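Local coordinates for protein phosphodiesterase (Salpingoeca rosetta, PDB 7CJ3) that is a membrane protein whose bacteriorhodopsin-like helical transmembrane domain holds retinal in an internal pocket, at residues Tyr194-Leu197 against His198-Gly201; Ser56-Gln59 against Ser60-Gly63. All coordinates share one frame; numbering follows the deposited sequence.

Contact 1 of 2, residues Tyr194-Leu197 against His198-Gly201. With OLC ((2R)-2,3-dihydroxypropyl (9Z)-octadec-9-enoate), chain N; OLC ((2R)-2,3-dihydroxypropyl (9Z)-octadec-9-enoate), chain O.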
loop_
_atom_site.group_PDB
_atom_site.type_symbol
_atom_site.label_atom_id
_atom_site.label_comp_id
_atom_site.label_asym_id
_atom_site.label_seq_id
_atom_site.Cartn_x
_atom_site.Cartn_y
_atom_site.Cartn_z
ATOM N N TYR B 194 17.312 -6.855 23.837
ATOM C CA TYR B 194 17.381 -8.295 24.167
ATOM C C TYR B 194 16.650 -9.087 23.072
ATOM O O TYR B 194 17.157 -10.133 22.596
ATOM C CB TYR B 194 16.831 -8.529 25.575
ATOM C CG TYR B 194 16.525 -9.975 25.878
ATOM C CD1 TYR B 194 17.485 -10.825 26.407
ATOM C CD2 TYR B 194 15.271 -10.498 25.610
ATOM C CE1 TYR B 194 17.210 -12.163 26.654
ATOM C CE2 TYR B 194 14.989 -11.837 25.817
ATOM C CZ TYR B 194 15.956 -12.670 26.352
ATOM O OH TYR B 194 15.638 -13.978 26.569
ATOM N N VAL B 195 15.480 -8.590 22.671
ATOM C CA VAL B 195 14.580 -9.239 21.677
ATOM C C VAL B 195 15.259 -9.254 20.301
ATOM O O VAL B 195 15.315 -10.351 19.669
ATOM C CB VAL B 195 13.215 -8.517 21.640
ATOM C CG1 VAL B 195 12.421 -8.838 20.380
ATOM C CG2 VAL B 195 12.379 -8.816 22.880
ATOM N N MET B 196 15.720 -8.089 19.825
ATOM C CA MET B 196 16.321 -7.964 18.470
ATOM C C MET B 196 17.591 -8.828 18.378
ATOM O O MET B 196 17.867 -9.363 17.276
ATOM C CB MET B 196 16.659 -6.511 18.135
ATOM C CG MET B 196 15.431 -5.620 17.884
ATOM S SD MET B 196 14.455 -6.019 16.381
ATOM C CE MET B 196 13.185 -7.054 17.116
ATOM N N LEU B 197 18.327 -8.974 19.488
ATOM C CA LEU B 197 19.619 -9.701 19.516
ATOM C C LEU B 197 19.340 -11.193 19.350
ATOM O O LEU B 197 20.066 -11.850 18.557
ATOM C CB LEU B 197 20.363 -9.432 20.832
ATOM C CG LEU B 197 21.434 -8.334 20.806
ATOM C CD1 LEU B 197 21.897 -7.987 22.215
ATOM C CD2 LEU B 197 22.624 -8.723 19.922
ATOM N N HIS B 198 18.345 -11.699 20.089
ATOM C CA HIS B 198 17.956 -13.130 20.090
ATOM C C HIS B 198 17.246 -13.467 18.785
ATOM O O HIS B 198 17.482 -14.585 18.272
ATOM C CB HIS B 198 17.139 -13.491 21.324
ATOM C CG HIS B 198 17.984 -13.777 22.517
ATOM N ND1 HIS B 198 18.378 -12.802 23.401
ATOM C CD2 HIS B 198 18.511 -14.945 22.960
ATOM C CE1 HIS B 198 19.095 -13.374 24.363
ATOM N NE2 HIS B 198 19.198 -14.684 24.104
ATOM N N MET B 199 16.443 -12.545 18.253
ATOM C CA MET B 199 15.826 -12.718 16.911
ATOM C C MET B 199 16.939 -12.883 15.872
ATOM O O MET B 199 16.840 -13.824 15.044
ATOM C CB MET B 199 14.971 -11.515 16.517
ATOM C CG MET B 199 14.298 -11.684 15.179
ATOM S SD MET B 199 15.232 -10.984 13.765
ATOM C CE MET B 199 15.541 -9.323 14.375
ATOM N N TRP B 200 17.933 -11.977 15.910
ATOM C CA TRP B 200 19.125 -11.979 15.022
ATOM C C TRP B 200 19.827 -13.343 15.163
ATOM O O TRP B 200 20.101 -13.982 14.130
ATOM C CB TRP B 200 20.026 -10.768 15.325
ATOM C CG TRP B 200 21.115 -10.544 14.315
ATOM C CD1 TRP B 200 22.352 -11.119 14.300
ATOM C CD2 TRP B 200 21.065 -9.697 13.149
ATOM N NE1 TRP B 200 23.066 -10.693 13.214
ATOM C CE2 TRP B 200 22.294 -9.837 12.480
ATOM C CE3 TRP B 200 20.099 -8.853 12.598
ATOM C CZ2 TRP B 200 22.579 -9.174 11.294
ATOM C CZ3 TRP B 200 20.384 -8.181 11.431
ATOM C CH2 TRP B 200 21.613 -8.343 10.790
ATOM N N GLY B 201 19.973 -13.827 16.398
ATOM C CA GLY B 201 20.582 -15.126 16.737
ATOM C C GLY B 201 19.958 -16.299 16.001
ATOM O O GLY B 201 20.700 -17.056 15.339
HETATM C C18 OLC N . 17.748 1.711 18.358
HETATM C C10 OLC N . 21.751 -7.136 15.560
HETATM C C9 OLC N . 22.892 -7.780 15.226
HETATM C C17 OLC N . 18.888 0.719 18.151
HETATM C C11 OLC N . 21.507 -6.358 16.819
HETATM C C8 OLC N . 24.145 -7.879 16.029
HETATM C C24 OLC N . 27.099 -16.834 12.254
HETATM C C16 OLC N . 18.490 -0.759 17.960
HETATM C C12 OLC N . 20.486 -5.268 16.585
HETATM C C7 OLC N . 24.954 -9.102 15.616
HETATM C C15 OLC N . 19.660 -1.730 18.207
HETATM C C13 OLC N . 20.737 -4.022 17.490
HETATM C C6 OLC N . 25.746 -9.709 16.780
HETATM C C14 OLC N . 19.613 -2.955 17.285
HETATM C C5 OLC N . 24.977 -10.624 17.766
HETATM C C4 OLC N . 24.534 -12.047 17.292
HETATM C C3 OLC N . 25.215 -12.606 16.025
HETATM C C2 OLC N . 24.495 -13.778 15.317
HETATM C C21 OLC N . 25.225 -15.192 11.634
HETATM C C1 OLC N . 24.895 -13.837 13.823
HETATM C C22 OLC N . 26.295 -16.189 11.116
HETATM O O19 OLC N . 25.164 -12.796 13.211
HETATM O O25 OLC N . 27.790 -17.953 11.722
HETATM O O23 OLC N . 25.726 -17.230 10.283
HETATM O O20 OLC N . 25.024 -15.111 13.070
HETATM C C18 OLC O . 18.924 2.658 29.142
HETATM C C10 OLC O . 19.799 -5.644 27.091
HETATM C C9 OLC O . 19.942 -6.941 26.815
HETATM C C17 OLC O . 19.723 1.633 29.931
HETATM C C11 OLC O . 20.806 -4.575 26.753
HETATM C C8 OLC O . 21.157 -7.525 26.156
HETATM C C24 OLC O . 26.958 -13.881 28.112
HETATM C C16 OLC O . 19.501 0.235 29.340
HETATM C C12 OLC O . 20.598 -3.395 27.699
HETATM C C7 OLC O . 20.978 -9.022 25.871
HETATM C C15 OLC O . 20.791 -0.589 29.147
HETATM C C13 OLC O . 20.342 -2.045 27.016
HETATM C C6 OLC O . 22.371 -9.633 25.785
HETATM C C14 OLC O . 21.130 -0.888 27.665
HETATM C C5 OLC O . 22.514 -10.809 24.836
HETATM C C4 OLC O . 21.591 -11.933 25.237
HETATM C C3 OLC O . 21.937 -12.641 26.557
HETATM C C2 OLC O . 23.339 -13.280 26.570
HETATM C C21 OLC O . 25.528 -15.917 27.778
HETATM C C1 OLC O . 23.417 -14.511 27.471
HETATM C C22 OLC O . 26.664 -15.071 27.184
HETATM O O19 OLC O . 22.752 -14.580 28.492
HETATM O O25 OLC O . 27.154 -12.672 27.367
HETATM O O23 OLC O . 27.845 -15.881 26.972
HETATM O O20 OLC O . 24.281 -15.642 27.132
#
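H198 folds back along its helix onto Y194, one turn earlier, and engages both its carbonyl oxygen and its ring. With CG anti to its own carbonyl carbon (chi1 -83°), the histidine side chain sets out alongside the preceding turn, and its CB sits 3.6 Å from Y194 O. The ring then presents ND1 to that same oxygen in a hydrogen bond (H198 ND1 to Y194 O, 3.0 Å); the acceptor lies almost exactly in the imidazole plane, at the ring's edge. Since H198 N also donates to Y194 O, over 3.2 Å, the carbonyl is gripped by two donors, which reach it from opposite faces of its plane. Farther out, H198 CE1 runs beside CE1 of Y194, while H198 NE2 lies 3.8 Å from C4 of the chain O monoolein. The two aromatic planes are inclined at 45°, and ND1 lies over one face of the tyrosine ring, offset toward its rim. Y194 OH is hydrogen-bonded to D158, which holds the phenol end.

All eight residues belong to helix 178-207, a transmembrane helix of the bacteriorhodopsin-like fold, and the bonds from M199 N to V195 O and from W200 N to M196 O continue its regular i to i+4 ladder. On the inward side, M196 and M199 run alongside one another in the same direction, with M196 SD 4.0 Å from M199 CE. Both pack on helix 219-233, and the M196 side chain is about 6 Å from retinal. W200 makes a cation-pi contact with R226 and also meets lipid: C9 of the chain N monoolein covers one face of its indole, and W200 NE1 donates to O19 of the same molecule at 3.0 Å. L197 reaches between the two lipids, its CD2 3.7 Å from C5 of the chain N molecule.

Contact 2 of 2, residues Ser56-Gln59 against Ser60-Gly63. With OLC ((2R)-2,3-dihydroxypropyl (9Z)-octadec-9-enoate), chain L; OLC ((2R)-2,3-dihydroxypropyl (9Z)-octadec-9-enoate), chain D.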
loop_
_atom_site.group_PDB
_atom_site.type_symbol
_atom_site.label_atom_id
_atom_site.label_comp_id
_atom_site.label_asym_id
_atom_site.label_seq_id
_atom_site.Cartn_x
_atom_site.Cartn_y
_atom_site.Cartn_z
ATOM N N SER B 56 -5.898 17.604 12.312
ATOM C CA SER B 56 -6.846 17.417 11.189
ATOM C C SER B 56 -6.359 16.363 10.194
ATOM O O SER B 56 -7.160 15.964 9.350
ATOM C CB SER B 56 -7.014 18.716 10.485
ATOM O OG SER B 56 -6.257 19.662 11.172
ATOM N N HIS B 57 -5.115 15.911 10.274
ATOM C CA HIS B 57 -4.528 14.971 9.285
ATOM C C HIS B 57 -4.684 13.523 9.749
ATOM O O HIS B 57 -4.464 12.617 8.914
ATOM C CB HIS B 57 -3.087 15.381 8.949
ATOM C CG HIS B 57 -2.970 16.828 8.601
ATOM N ND1 HIS B 57 -3.668 17.409 7.539
ATOM C CD2 HIS B 57 -2.361 17.837 9.260
ATOM C CE1 HIS B 57 -3.447 18.711 7.526
ATOM N NE2 HIS B 57 -2.621 18.998 8.552
ATOM N N LEU B 58 -5.111 13.318 11.001
ATOM C CA LEU B 58 -5.068 11.995 11.685
ATOM C C LEU B 58 -6.023 11.001 11.005
ATOM O O LEU B 58 -5.589 9.855 10.770
ATOM C CB LEU B 58 -5.324 12.185 13.182
ATOM C CG LEU B 58 -4.163 12.819 13.951
ATOM C CD1 LEU B 58 -4.392 12.795 15.457
ATOM C CD2 LEU B 58 -2.877 12.102 13.649
ATOM N N GLN B 59 -7.235 11.412 10.631
ATOM C CA GLN B 59 -8.239 10.510 9.985
ATOM C C GLN B 59 -7.661 10.042 8.640
ATOM O O GLN B 59 -7.713 8.834 8.318
ATOM C CB GLN B 59 -9.584 11.261 9.907
ATOM C CG GLN B 59 -10.763 10.520 9.294
ATOM C CD GLN B 59 -11.975 11.431 9.264
ATOM O OE1 GLN B 59 -11.943 12.549 9.811
ATOM N NE2 GLN B 59 -13.041 10.944 8.639
ATOM N N SER B 60 -7.050 10.951 7.893
ATOM C CA SER B 60 -6.452 10.661 6.569
ATOM C C SER B 60 -5.377 9.607 6.721
ATOM O O SER B 60 -5.357 8.681 5.917
ATOM C CB SER B 60 -5.855 11.907 5.986
ATOM O OG SER B 60 -6.867 12.832 5.603
ATOM N N PHE B 61 -4.501 9.783 7.718
ATOM C CA PHE B 61 -3.353 8.884 7.987
ATOM C C PHE B 61 -3.859 7.463 8.246
ATOM O O PHE B 61 -3.442 6.534 7.539
ATOM C CB PHE B 61 -2.543 9.424 9.158
ATOM C CG PHE B 61 -1.836 10.737 8.939
ATOM C CD1 PHE B 61 -1.808 11.353 7.697
ATOM C CD2 PHE B 61 -1.147 11.333 9.985
ATOM C CE1 PHE B 61 -1.164 12.576 7.523
ATOM C CE2 PHE B 61 -0.493 12.543 9.812
ATOM C CZ PHE B 61 -0.506 13.162 8.579
ATOM N N TYR B 62 -4.796 7.326 9.187
ATOM C CA TYR B 62 -5.403 6.035 9.602
ATOM C C TYR B 62 -6.182 5.451 8.408
ATOM O O TYR B 62 -5.908 4.281 8.039
ATOM C CB TYR B 62 -6.173 6.214 10.924
ATOM C CG TYR B 62 -5.379 6.878 12.030
ATOM C CD1 TYR B 62 -4.011 6.673 12.182
ATOM C CD2 TYR B 62 -5.991 7.738 12.929
ATOM C CE1 TYR B 62 -3.284 7.322 13.171
ATOM C CE2 TYR B 62 -5.286 8.398 13.927
ATOM C CZ TYR B 62 -3.921 8.189 14.054
ATOM O OH TYR B 62 -3.221 8.848 15.037
ATOM N N GLY B 63 -7.049 6.241 7.777
ATOM C CA GLY B 63 -7.776 5.820 6.575
ATOM C C GLY B 63 -6.822 5.230 5.570
ATOM O O GLY B 63 -6.990 4.061 5.188
HETATM C C18 OLC L . 2.231 2.679 2.535
HETATM C C10 OLC L . 1.513 9.151 6.422
HETATM C C9 OLC L . 2.420 9.887 5.753
HETATM C C17 OLC L . 1.228 2.960 3.651
HETATM C C11 OLC L . 0.326 8.464 5.790
HETATM C C8 OLC L . 2.273 10.040 4.257
HETATM C C24 OLC L . -0.626 21.246 6.853
HETATM C C16 OLC L . 0.259 3.954 3.133
HETATM C C12 OLC L . 0.396 7.077 6.299
HETATM C C7 OLC L . 3.465 10.743 3.693
HETATM C C15 OLC L . 0.964 5.305 3.011
HETATM C C13 OLC L . 0.091 6.071 5.237
HETATM C C6 OLC L . 3.631 12.107 4.349
HETATM C C14 OLC L . 1.290 5.999 4.334
HETATM C C5 OLC L . 2.496 13.090 4.198
HETATM C C4 OLC L . 2.200 13.631 5.564
HETATM C C3 OLC L . 1.214 14.788 5.454
HETATM C C2 OLC L . 1.825 16.027 4.832
HETATM C C21 OLC L . 1.033 19.618 6.138
HETATM C C1 OLC L . 1.563 17.172 5.768
HETATM C C22 OLC L . -0.458 19.881 6.142
HETATM O O19 OLC L . 1.563 16.938 6.974
HETATM O O25 OLC L . -1.934 21.411 7.438
HETATM O O23 OLC L . -1.016 19.795 4.779
HETATM O O20 OLC L . 1.300 18.526 5.253
HETATM C C18 OLC D . -3.375 2.529 -0.525
HETATM C C10 OLC D . -8.386 8.243 2.975
HETATM C C9 OLC D . -9.565 7.893 3.509
HETATM C C17 OLC D . -3.031 3.982 -0.327
HETATM C C11 OLC D . -7.827 7.703 1.674
HETATM C C8 OLC D . -9.958 8.598 4.799
HETATM C C16 OLC D . -4.249 4.789 0.087
HETATM C C12 OLC D . -6.865 8.716 1.005
HETATM C C7 OLC D . -10.064 10.132 4.575
HETATM C C15 OLC D . -4.220 6.210 -0.452
HETATM C C13 OLC D . -5.505 8.126 0.660
HETATM C C6 OLC D . -11.012 10.863 5.549
HETATM C C14 OLC D . -5.535 6.925 -0.266
HETATM C C5 OLC D . -10.693 12.353 5.798
#
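Three successive i to i+4 hydrogen bonds tie H57, L58 and Q59 to the turn that follows: F61 N donates to H57 O at 3.1 Å, Y62 N to L58 O at 3.1 Å and G63 N to Q59 O at 2.7 Å. Two of these acceptors also lie against the faces of aromatic rings. H57 O sits over one face of the F61 ring, with C10 of the chain L monoolein over the opposite face. L58 O is placed likewise over a face of Y62, near its rim. The chain L monoolein also reaches H57, whose NE2 shares a hydrogen bond of 2.7 Å with its hydroxyl O25. L58 extends alongside Y62 and brings CD2 to 3.6 Å from the tyrosine OH, a group hydrogen-bonded to E254. Q59, with CG anti to its backbone N (chi1 -179°) and the chain extended beyond, lays its amide along the chain D lipid, Q59 NE2 being 3.7 Å from C6. H57, S60 and F61 also pack against the second subunit. The arrangement is that of an early turn of a transmembrane helix in a bacteriorhodopsin-like bundle, flanked by lipid and set at the dimer interface.

From the N terminus the chain passes through helices 17-41 and 45-54 before reaching contact 2, at the beginning of helix 58-81. Contact 1 comes much later, in the second half of helix 178-207. Contact 1 is a turn within one helix and contact 2 the lead-in and early turn of another; neither closes a loop, and the two follow in series without nesting or crossing. Their centres are 34 Å apart, on opposite sides of the chain's centre, and their nearest atoms stay about 22 Å apart. Contact 2 joins its helix to 45-54, 86-111 and 250-277 and to the second subunit; contact 1 faces 153-173 and 219-233.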